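Local coordinates for protein Exo-1,5-alpha-l-arabinofuranobiosidase (PDB 2YDT) that probably trims 1,5-alpha-L-arabinan from its chain ends, releasing arabinobiose units, as a six-bladed beta-propeller glycoside hydrolase, at residues P20-D25 with Y48-P53; S298-N303 with K313-P318; L337-A342 with S357-S362. All blocks are in the same frame, centred on the assembly; numbering follows the deposited sequence.

Overall arrangement
In this six-bladed beta-propeller, interaction 1 joins the loop leading from the closing blade, which holds interaction 3, to a loop of the next blade, beside the sugar pocket: the side chain of Tyr48 is about 4 Å from the bound arabinofuranose and about 8 Å from the iminosugar (nearest atoms). Interaction 2, which carries a manganese ion, and interaction 3 belong to neighbouring blades, with centres about 11 Å apart, and touch through apolar side chains: Ile300 of the first packs on Leu337 and Leu361 of the second, and Pro318 on Val359. Interaction 1 stands apart, its centre about 34 Å from that of interaction 2 and about 28 Å from that of interaction 3.

Interaction 1: residues P20-D25 with Y48-P53; sequences PTNYRD and YSPEPP
The ring of Tyr23 lies face-on over Ser49, whose CA sits 3.8 Å from the ring centroid, 9° off its normal, a CH-pi contact. Pro20 CD covers the centre of the opposite face, brought back there by the type I turn from Pro20 to Tyr23, so the ring is sandwiched between Pro20 CD and Ser49 CA. Pro50 adds an apolar touch, its CD 3.8 Å from Tyr23 CD1. The phenol also reaches Asn47 by a hydrogen bond.

Arg24 supplies the polar half. Its backbone N donates to Tyr48 O at 2.9 Å, and a bend at chi3 (-69°) turns NE toward the second loop. There Arg24 NE (3.0 Å) and Arg24 NH2 (2.9 Å) hold the single oxygen Ser49 O side-on, the oxygen lying nearly in the guanidinium plane while both donors approach from one face of the carbonyl. Arginine suits this place because one flat group can offer two N-H bonds to one acceptor. Glu51 OE1, which also bonds Ser114 and Arg85, adds only a long charge attraction over a guanidinium face. Tyr48 CB packs 3.2 Å from Arg24 O, while its hydroxyl bonds Glu46 and its side chain lines the arabinofuranose pocket. Loop 20-25 leads from strand 11-17, in the blade that closes the ring, into strand 28-35; loop 48-53 joins strands 41-47 and 57-62 of the next blade, and in this six-bladed propeller the two meet beside that pocket.

Interaction 2: residues S298-N303 with K313-P318; sequences SEIFTN and KKWDVP. With MN (manganese (II) ion), chain M.
Two carboxylates that would otherwise repel, those of Glu299 and Asp316, share one manganese ion at the open end of the hairpin, beside the start of strand 300-303 and just past the end of strand 313-315. The metal lies 2.3 Å from Glu299 OE2 and 2.2 Å from Asp316 OD1. The side chains run side by side, pointing the same way, with their carboxylate planes 29° apart; a bend at chi2 (93°) sets Glu299 CD toward the ion, and Glu299 OE1 pairs with Arg297. Asp316 OD1 serves twice, since a water held by Ser298 OG and Val317 N also donates to it. This water links the metal ligand to both segments.

Beyond the site the antiparallel strands pair Ile300 with Trp315 and Thr302 with Lys313 through four backbone hydrogen bonds. A fifth bond is made by side chains: Trp315 NE1 donates to Thr302 OG1 at 2.8 Å, nearly straight (164°) and in the plane of the indole, which meets the threonine at its edge. The methylenes of Lys314 lie alongside the Phe301 ring, with CB 3.8 Å from CE1, and its ammonium group is held by Thr270 and Asp268. A long side chain suits this position because its carbons can run beside an aromatic ring while the charge reaches polar partners. On the face of Ile300 and Trp315, the Val317 and Ile300 side chains cross at about a right angle, with Val317 CG1 3.9 Å from Ile300 CG1; helix 361-364 covers these residues. Val317 CG2 presses to 3.1 Å of Ser298 O, a tight fit.

Bound between the two acids, the cation offsets their charge and probably favours their ionised forms, tying together the two segments of the hairpin through charge as well as backbone bonding.

Interaction 3: residues L337-A342 with S357-S362; sequences LMIMGA and SVVRLS. With SO4 (sulfate ion), chain D.
With CG anti to the backbone N (chi1 170°) and a turn at chi3 (-87°) that places CE, Met338 folds its methyl end back onto Val358. There CE lies 3.9 Å from Val358 CG2, the two side chains crossing obliquely on one face of the sheet. Methionine's flexible chain suits such a place, since it can fit itself around a rigid branched neighbour; Phe330 lies against both residues.

On the other face Leu337 CB rests 4.0 Å from Val359 CG2, and Leu337 CD2 reaches 4.2 Å from CD2 of Leu361, the first residue of the short helix 361-364. Ile339 CD1 touches Val359 CG2 more loosely, at 4.3 Å. Leucine, isoleucine and valine give most of this buried face an apolar surface, Ser357 being the polar exception, and Ile300 of the neighbouring blade packs on Leu337, Ile339 and Leu361.

Strands 336-341 and 354-360 are the two central strands of a four-stranded antiparallel blade. One edge strand, 11-17, comes from the N-terminus, whereas the other three are C-terminal: this is the "velcro" closure by which a beta-propeller completes its ring. Leu337 with Val359 and Ile339 with Ser357 are the hydrogen-bonded pairs, each giving two reciprocal N-H to O bonds of 2.9 Å. Between them, Met338 and Val358 form a non-hydrogen-bonded pair whose CA atoms approach to 4.3 Å. Ser357 has its buried hydroxyl satisfied by Gln319 and by the backbone N of Asn13.

At the N-cap position of helix 361-364, Arg360 points away from the partner strand. Arg360 NE donates to sulfate O2 at 2.8 Å and Arg360 NH2 to sulfate O1 at 3.1 Å, the sulfate probably coming from the crystallisation liquor, while NH1 forms salt bridges with Asp333 and Asp335.

Interaction 1: residues P20-D25 with Y48-P53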
loop_
_atom_site.group_PDB
_atom_site.type_symbol
_atom_site.label_atom_id
_atom_site.label_comp_id
_atom_site.label_asym_id
_atom_site.label_seq_id
_atom_site.Cartn_x
_atom_site.Cartn_y
_atom_site.Cartn_z
ATOM N N PRO A 20 21.952 -4.297 6.860
ATOM C CA PRO A 20 23.371 -3.996 7.072
ATOM C C PRO A 20 23.544 -2.492 7.337
ATOM O O PRO A 20 22.838 -1.649 6.753
ATOM C CB PRO A 20 24.011 -4.410 5.755
ATOM C CG PRO A 20 23.118 -5.417 5.200
ATOM C CD PRO A 20 21.734 -4.932 5.563
ATOM N N THR A 21 24.514 -2.113 8.171
ATOM C CA THR A 21 24.589 -0.725 8.576
ATOM C C THR A 21 25.050 0.240 7.501
ATOM O O THR A 21 24.821 1.436 7.631
ATOM C CB THR A 21 25.442 -0.497 9.845
ATOM O OG1 THR A 21 26.825 -0.793 9.562
ATOM C CG2 THR A 21 24.961 -1.373 11.044
ATOM N N ASN A 22 25.703 -0.276 6.469
ATOM C CA ASN A 22 26.103 0.518 5.310
ATOM C C ASN A 22 24.997 0.721 4.258
ATOM O O ASN A 22 25.220 1.388 3.223
ATOM C CB ASN A 22 27.309 -0.159 4.624
ATOM C CG ASN A 22 26.989 -1.549 4.128
ATOM O OD1 ASN A 22 26.567 -2.419 4.907
ATOM N ND2 ASN A 22 27.194 -1.800 2.811
ATOM N N TYR A 23 23.797 0.180 4.470
ATOM C CA TYR A 23 22.689 0.500 3.565
ATOM C C TYR A 23 22.395 1.993 3.590
ATOM O O TYR A 23 22.634 2.683 4.603
ATOM C CB TYR A 23 21.417 -0.310 3.940
ATOM C CG TYR A 23 21.277 -1.651 3.269
ATOM C CD1 TYR A 23 22.368 -2.387 2.846
ATOM C CD2 TYR A 23 20.005 -2.202 3.090
ATOM C CE1 TYR A 23 22.188 -3.603 2.215
ATOM C CE2 TYR A 23 19.833 -3.428 2.476
ATOM C CZ TYR A 23 20.908 -4.106 2.026
ATOM O OH TYR A 23 20.717 -5.334 1.410
ATOM N N ARG A 24 21.963 2.527 2.457
ATOM C CA ARG A 24 21.683 3.957 2.296
ATOM C C ARG A 24 20.400 4.387 2.986
ATOM O O ARG A 24 19.389 3.759 2.797
ATOM C CB ARG A 24 21.614 4.292 0.809
ATOM C CG ARG A 24 22.902 3.982 0.049
ATOM C CD ARG A 24 22.767 4.152 -1.486
ATOM N NE ARG A 24 21.906 3.142 -2.083
ATOM C CZ ARG A 24 20.621 3.318 -2.427
ATOM N NH1 ARG A 24 20.024 4.512 -2.335
ATOM N NH2 ARG A 24 19.937 2.277 -2.943
ATOM N N ASP A 25 20.445 5.477 3.741
ATOM C CA ASP A 25 19.266 6.079 4.419
ATOM C C ASP A 25 18.118 6.192 3.419
ATOM O O ASP A 25 18.313 6.702 2.278
ATOM C CB ASP A 25 19.692 7.465 4.873
ATOM C CG ASP A 25 18.752 8.117 5.844
ATOM O OD1 ASP A 25 17.939 7.473 6.520
ATOM O OD2 ASP A 25 18.923 9.347 5.972
ATOM N N TYR A 48 17.365 -0.496 0.335
ATOM C CA TYR A 48 18.264 0.579 -0.129
ATOM C C TYR A 48 19.725 0.109 -0.045
ATOM O O TYR A 48 20.568 0.712 0.625
ATOM C CB TYR A 48 18.049 1.884 0.637
ATOM C CG TYR A 48 16.731 2.582 0.399
ATOM C CD1 TYR A 48 16.667 3.738 -0.349
ATOM C CD2 TYR A 48 15.533 2.078 0.919
ATOM C CE1 TYR A 48 15.460 4.404 -0.596
ATOM C CE2 TYR A 48 14.327 2.729 0.674
ATOM C CZ TYR A 48 14.287 3.895 -0.076
ATOM O OH TYR A 48 13.098 4.548 -0.334
ATOM N N SER A 49 20.015 -0.894 -0.845
ATOM C CA SER A 49 21.361 -1.477 -0.867
ATOM C C SER A 49 22.322 -0.593 -1.666
ATOM O O SER A 49 21.922 0.176 -2.508
ATOM C CB SER A 49 21.305 -2.896 -1.434
ATOM O OG SER A 49 20.734 -2.886 -2.728
ATOM N N PRO A 50 23.636 -0.705 -1.383
ATOM C CA PRO A 50 24.628 0.009 -2.195
ATOM C C PRO A 50 24.709 -0.628 -3.578
ATOM O O PRO A 50 24.804 -1.847 -3.681
ATOM C CB PRO A 50 25.952 -0.210 -1.407
ATOM C CG PRO A 50 25.565 -0.942 -0.165
ATOM C CD PRO A 50 24.247 -1.578 -0.372
ATOM N N GLU A 51 24.703 0.210 -4.624
ATOM C CA GLU A 51 24.605 -0.224 -6.004
ATOM C C GLU A 51 25.946 0.005 -6.749
ATOM O O GLU A 51 26.563 0.992 -6.501
ATOM C CB GLU A 51 23.535 0.590 -6.703
ATOM C CG GLU A 51 22.127 0.267 -6.205
ATOM C CD GLU A 51 21.069 1.082 -6.909
ATOM O OE1 GLU A 51 21.019 2.297 -6.643
ATOM O OE2 GLU A 51 20.315 0.502 -7.735
ATOM N N PRO A 52 26.344 -0.881 -7.681
ATOM C CA PRO A 52 25.640 -2.083 -8.068
ATOM C C PRO A 52 25.825 -3.224 -7.087
ATOM O O PRO A 52 26.658 -3.084 -6.171
ATOM C CB PRO A 52 26.249 -2.440 -9.428
ATOM C CG PRO A 52 27.626 -1.872 -9.345
ATOM C CD PRO A 52 27.532 -0.645 -8.534
ATOM N N PRO A 53 25.057 -4.301 -7.209
ATOM C CA PRO A 53 24.001 -4.563 -8.203
ATOM C C PRO A 53 22.800 -3.619 -8.012
ATOM O O PRO A 53 22.611 -3.061 -6.906
ATOM C CB PRO A 53 23.558 -5.980 -7.908
ATOM C CG PRO A 53 24.242 -6.412 -6.690
ATOM C CD PRO A 53 25.235 -5.409 -6.269
#

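Interaction 2: residues S298-N303 with K313-P318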
loop_
_atom_site.group_PDB
_atom_site.type_symbol
_atom_site.label_atom_id
_atom_site.label_comp_id
_atom_site.label_asym_id
_atom_site.label_seq_id
_atom_site.Cartn_x
_atom_site.Cartn_y
_atom_site.Cartn_z
ATOM N N SER A 298 0.437 5.568 15.904
ATOM C CA SER A 298 0.518 4.126 16.074
ATOM C C SER A 298 -0.810 3.399 16.184
ATOM O O SER A 298 -0.853 2.169 16.020
ATOM C CB SER A 298 1.400 3.787 17.283
ATOM O OG SER A 298 0.821 4.291 18.469
ATOM N N GLU A 299 -1.896 4.126 16.468
ATOM C CA GLU A 299 -3.184 3.492 16.642
ATOM C C GLU A 299 -3.752 2.937 15.331
ATOM O O GLU A 299 -3.303 3.307 14.220
ATOM C CB GLU A 299 -4.205 4.453 17.258
ATOM C CG GLU A 299 -3.760 4.982 18.636
ATOM C CD GLU A 299 -3.011 6.275 18.603
ATOM O OE1 GLU A 299 -2.606 6.753 17.529
ATOM O OE2 GLU A 299 -2.825 6.886 19.686
ATOM N N ILE A 300 -4.727 2.048 15.462
ATOM C CA ILE A 300 -5.578 1.649 14.324
ATOM C C ILE A 300 -6.931 2.358 14.477
ATOM O O ILE A 300 -7.367 2.665 15.618
ATOM C CB ILE A 300 -5.699 0.143 14.153
ATOM C CG1 ILE A 300 -6.394 -0.526 15.361
ATOM C CG2 ILE A 300 -4.280 -0.453 13.794
ATOM C CD1 ILE A 300 -6.855 -1.940 15.102
ATOM N N PHE A 301 -7.567 2.594 13.341
ATOM C CA PHE A 301 -8.842 3.270 13.224
ATOM C C PHE A 301 -9.847 2.312 12.601
ATOM O O PHE A 301 -9.601 1.733 11.538
ATOM C CB PHE A 301 -8.690 4.550 12.434
ATOM C CG PHE A 301 -7.788 5.538 13.089
ATOM C CD1 PHE A 301 -8.279 6.524 13.922
ATOM C CD2 PHE A 301 -6.412 5.434 12.956
ATOM C CE1 PHE A 301 -7.417 7.414 14.576
ATOM C CE2 PHE A 301 -5.554 6.330 13.600
ATOM C CZ PHE A 301 -6.073 7.314 14.422
ATOM N N THR A 302 -10.994 2.129 13.260
ATOM C CA THR A 302 -11.941 1.102 12.826
ATOM C C THR A 302 -13.318 1.687 12.542
ATOM O O THR A 302 -13.678 2.710 13.096
ATOM C CB THR A 302 -12.109 -0.047 13.872
ATOM O OG1 THR A 302 -12.648 0.496 15.101
ATOM C CG2 THR A 302 -10.767 -0.752 14.140
ATOM N N ASN A 303 -14.079 0.977 11.704
ATOM C CA ASN A 303 -15.439 1.413 11.343
ATOM C C ASN A 303 -16.266 0.183 11.047
ATOM O O ASN A 303 -16.022 -0.556 10.110
ATOM C CB ASN A 303 -15.401 2.405 10.171
ATOM C CG ASN A 303 -16.746 3.083 9.910
ATOM O OD1 ASN A 303 -17.741 2.392 9.598
ATOM N ND2 ASN A 303 -16.768 4.409 9.972
ATOM N N LYS A 313 -13.556 4.732 15.231
ATOM C CA LYS A 313 -13.008 4.574 16.586
ATOM C C LYS A 313 -11.492 4.363 16.488
ATOM O O LYS A 313 -10.986 3.968 15.434
ATOM C CB LYS A 313 -13.650 3.401 17.317
ATOM C CG LYS A 313 -15.209 3.302 17.240
ATOM C CD LYS A 313 -15.929 4.517 17.715
ATOM C CE LYS A 313 -17.446 4.295 17.815
ATOM N NZ LYS A 313 -18.174 5.631 17.832
ATOM N N LYS A 314 -10.781 4.631 17.573
ATOM C CA LYS A 314 -9.328 4.552 17.603
ATOM C C LYS A 314 -8.878 3.607 18.711
ATOM O O LYS A 314 -9.422 3.676 19.826
ATOM C CB LYS A 314 -8.782 5.936 17.820
ATOM C CG LYS A 314 -7.289 6.037 18.221
ATOM C CD LYS A 314 -6.887 7.473 18.465
ATOM C CE LYS A 314 -7.155 7.882 19.909
ATOM N NZ LYS A 314 -6.334 9.034 20.313
ATOM N N TRP A 315 -7.873 2.770 18.446
ATOM C CA TRP A 315 -7.367 1.759 19.390
ATOM C C TRP A 315 -5.848 1.633 19.357
ATOM O O TRP A 315 -5.246 1.560 18.273
ATOM C CB TRP A 315 -7.961 0.358 19.138
ATOM C CG TRP A 315 -9.428 0.343 18.787
ATOM C CD1 TRP A 315 -9.958 0.365 17.540
ATOM C CD2 TRP A 315 -10.542 0.344 19.689
ATOM N NE1 TRP A 315 -11.330 0.364 17.587
ATOM C CE2 TRP A 315 -11.714 0.343 18.901
ATOM C CE3 TRP A 315 -10.663 0.304 21.079
ATOM C CZ2 TRP A 315 -12.997 0.333 19.460
ATOM C CZ3 TRP A 315 -11.932 0.287 21.631
ATOM C CH2 TRP A 315 -13.076 0.303 20.828
ATOM N N ASP A 316 -5.221 1.554 20.536
ATOM C CA ASP A 316 -3.787 1.325 20.622
ATOM C C ASP A 316 -3.441 -0.082 20.233
ATOM O O ASP A 316 -4.213 -1.028 20.464
ATOM C CB ASP A 316 -3.283 1.560 22.067
ATOM C CG ASP A 316 -3.336 2.974 22.472
ATOM O OD1 ASP A 316 -2.918 3.854 21.692
ATOM O OD2 ASP A 316 -3.795 3.245 23.603
ATOM N N VAL A 317 -2.251 -0.226 19.629
ATOM C CA VAL A 317 -1.696 -1.523 19.292
ATOM C C VAL A 317 -0.196 -1.494 19.600
ATOM O O VAL A 317 0.359 -0.408 19.748
ATOM C CB VAL A 317 -1.908 -1.863 17.771
ATOM C CG1 VAL A 317 -3.418 -2.054 17.430
ATOM C CG2 VAL A 317 -1.242 -0.807 16.896
ATOM N N PRO A 318 0.453 -2.659 19.681
ATOM C CA PRO A 318 1.863 -2.627 20.063
ATOM C C PRO A 318 2.877 -2.313 18.972
ATOM O O PRO A 318 4.057 -2.122 19.265
ATOM C CB PRO A 318 2.126 -4.025 20.587
ATOM C CG PRO A 318 1.057 -4.866 20.063
ATOM C CD PRO A 318 -0.104 -4.019 19.734
HETATM MN MN MN M . -2.740 6.012 21.865
HETATM O O HOH W 1 -0.861 2.543 19.928
HETATM O O HOH W 2 -4.410 6.385 21.912
#

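Interaction 3: residues L337-A342 with S357-S362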
loop_
_atom_site.group_PDB
_atom_site.type_symbol
_atom_site.label_atom_id
_atom_site.label_comp_id
_atom_site.label_asym_id
_atom_site.label_seq_id
_atom_site.Cartn_x
_atom_site.Cartn_y
_atom_site.Cartn_z
ATOM N N LEU A 337 -5.224 -9.737 13.008
ATOM C CA LEU A 337 -4.791 -8.629 12.170
ATOM C C LEU A 337 -3.268 -8.496 12.268
ATOM O O LEU A 337 -2.734 -8.296 13.357
ATOM C CB LEU A 337 -5.455 -7.336 12.619
ATOM C CG LEU A 337 -5.051 -6.042 11.876
ATOM C CD1 LEU A 337 -5.725 -5.955 10.471
ATOM C CD2 LEU A 337 -5.403 -4.811 12.700
ATOM N N MET A 338 -2.585 -8.560 11.115
ATOM C CA MET A 338 -1.134 -8.262 11.089
ATOM C C MET A 338 -0.935 -6.796 10.752
ATOM O O MET A 338 -1.633 -6.247 9.869
ATOM C CB MET A 338 -0.417 -9.147 10.055
ATOM C CG MET A 338 1.018 -8.738 9.803
ATOM S SD MET A 338 1.860 -9.895 8.645
ATOM C CE MET A 338 2.352 -10.997 9.843
ATOM N N ILE A 339 0.002 -6.158 11.459
ATOM C CA ILE A 339 0.383 -4.782 11.270
ATOM C C ILE A 339 1.894 -4.797 11.014
ATOM O O ILE A 339 2.668 -5.321 11.839
ATOM C CB ILE A 339 0.069 -3.900 12.516
ATOM C CG1 ILE A 339 -1.358 -4.192 12.999
ATOM C CG2 ILE A 339 0.318 -2.420 12.195
ATOM C CD1 ILE A 339 -1.708 -3.560 14.344
ATOM N N MET A 340 2.330 -4.296 9.836
ATOM C CA MET A 340 3.705 -4.482 9.352
ATOM C C MET A 340 4.262 -3.132 8.955
ATOM O O MET A 340 3.593 -2.332 8.299
ATOM C CB MET A 340 3.725 -5.395 8.121
ATOM C CG MET A 340 5.121 -5.811 7.636
ATOM S SD MET A 340 4.960 -6.561 5.992
ATOM C CE MET A 340 6.638 -7.096 5.717
ATOM N N GLY A 341 5.501 -2.852 9.363
ATOM C CA GLY A 341 6.152 -1.605 9.020
ATOM C C GLY A 341 7.624 -1.725 8.770
ATOM O O GLY A 341 8.261 -2.736 9.152
ATOM N N ALA A 342 8.150 -0.703 8.080
ATOM C CA ALA A 342 9.582 -0.639 7.797
ATOM C C ALA A 342 10.155 0.716 8.164
ATOM O O ALA A 342 11.089 1.209 7.540
ATOM C CB ALA A 342 9.908 -1.068 6.349
ATOM N N SER A 357 3.541 -7.143 13.964
ATOM C CA SER A 357 2.801 -7.704 15.092
ATOM C C SER A 357 1.520 -8.343 14.554
ATOM O O SER A 357 0.994 -7.906 13.533
ATOM C CB SER A 357 2.408 -6.586 16.053
ATOM O OG SER A 357 3.519 -5.922 16.626
ATOM N N VAL A 358 0.995 -9.355 15.263
ATOM C CA VAL A 358 -0.326 -9.886 14.981
ATOM C C VAL A 358 -1.127 -9.716 16.271
ATOM O O VAL A 358 -0.686 -10.176 17.328
ATOM C CB VAL A 358 -0.312 -11.338 14.526
ATOM C CG1 VAL A 358 -1.746 -11.931 14.546
ATOM C CG2 VAL A 358 0.327 -11.443 13.145
ATOM N N VAL A 359 -2.240 -9.026 16.162
ATOM C CA VAL A 359 -3.165 -8.731 17.287
ATOM C C VAL A 359 -4.531 -9.334 16.987
ATOM O O VAL A 359 -4.828 -9.717 15.861
ATOM C CB VAL A 359 -3.330 -7.243 17.513
ATOM C CG1 VAL A 359 -1.980 -6.586 17.791
ATOM C CG2 VAL A 359 -4.054 -6.550 16.317
ATOM N N ARG A 360 -5.365 -9.484 18.025
ATOM C CA ARG A 360 -6.751 -9.834 17.867
ATOM C C ARG A 360 -7.629 -8.603 18.072
ATOM O O ARG A 360 -7.527 -7.911 19.086
ATOM C CB ARG A 360 -7.166 -10.909 18.929
ATOM C CG ARG A 360 -6.804 -12.276 18.566
ATOM C CD ARG A 360 -7.420 -13.334 19.531
ATOM N NE ARG A 360 -6.873 -14.607 19.130
ATOM C CZ ARG A 360 -7.310 -15.324 18.102
ATOM N NH1 ARG A 360 -8.392 -14.964 17.432
ATOM N NH2 ARG A 360 -6.694 -16.428 17.783
ATOM N N LEU A 361 -8.550 -8.366 17.147
ATOM C CA LEU A 361 -9.419 -7.222 17.204
ATOM C C LEU A 361 -10.345 -7.374 18.424
ATOM O O LEU A 361 -10.652 -6.369 19.066
ATOM C CB LEU A 361 -10.233 -7.100 15.919
ATOM C CG LEU A 361 -9.425 -6.652 14.711
ATOM C CD1 LEU A 361 -10.269 -6.830 13.425
ATOM C CD2 LEU A 361 -8.927 -5.209 14.918
ATOM N N SER A 362 -10.710 -8.624 18.732
ATOM C CA SER A 362 -11.541 -8.924 19.931
ATOM C C SER A 362 -10.870 -8.446 21.225
ATOM O O SER A 362 -11.555 -8.164 22.224
ATOM C CB SER A 362 -11.872 -10.414 20.010
ATOM O OG SER A 362 -10.751 -11.248 20.153
HETATM S S SO4 D . -3.802 -16.231 20.583
HETATM O O1 SO4 D . -4.086 -16.871 19.314
HETATM O O2 SO4 D . -4.642 -15.088 20.821
HETATM O O3 SO4 D . -3.894 -17.281 21.598
HETATM O O4 SO4 D . -2.403 -15.818 20.686
#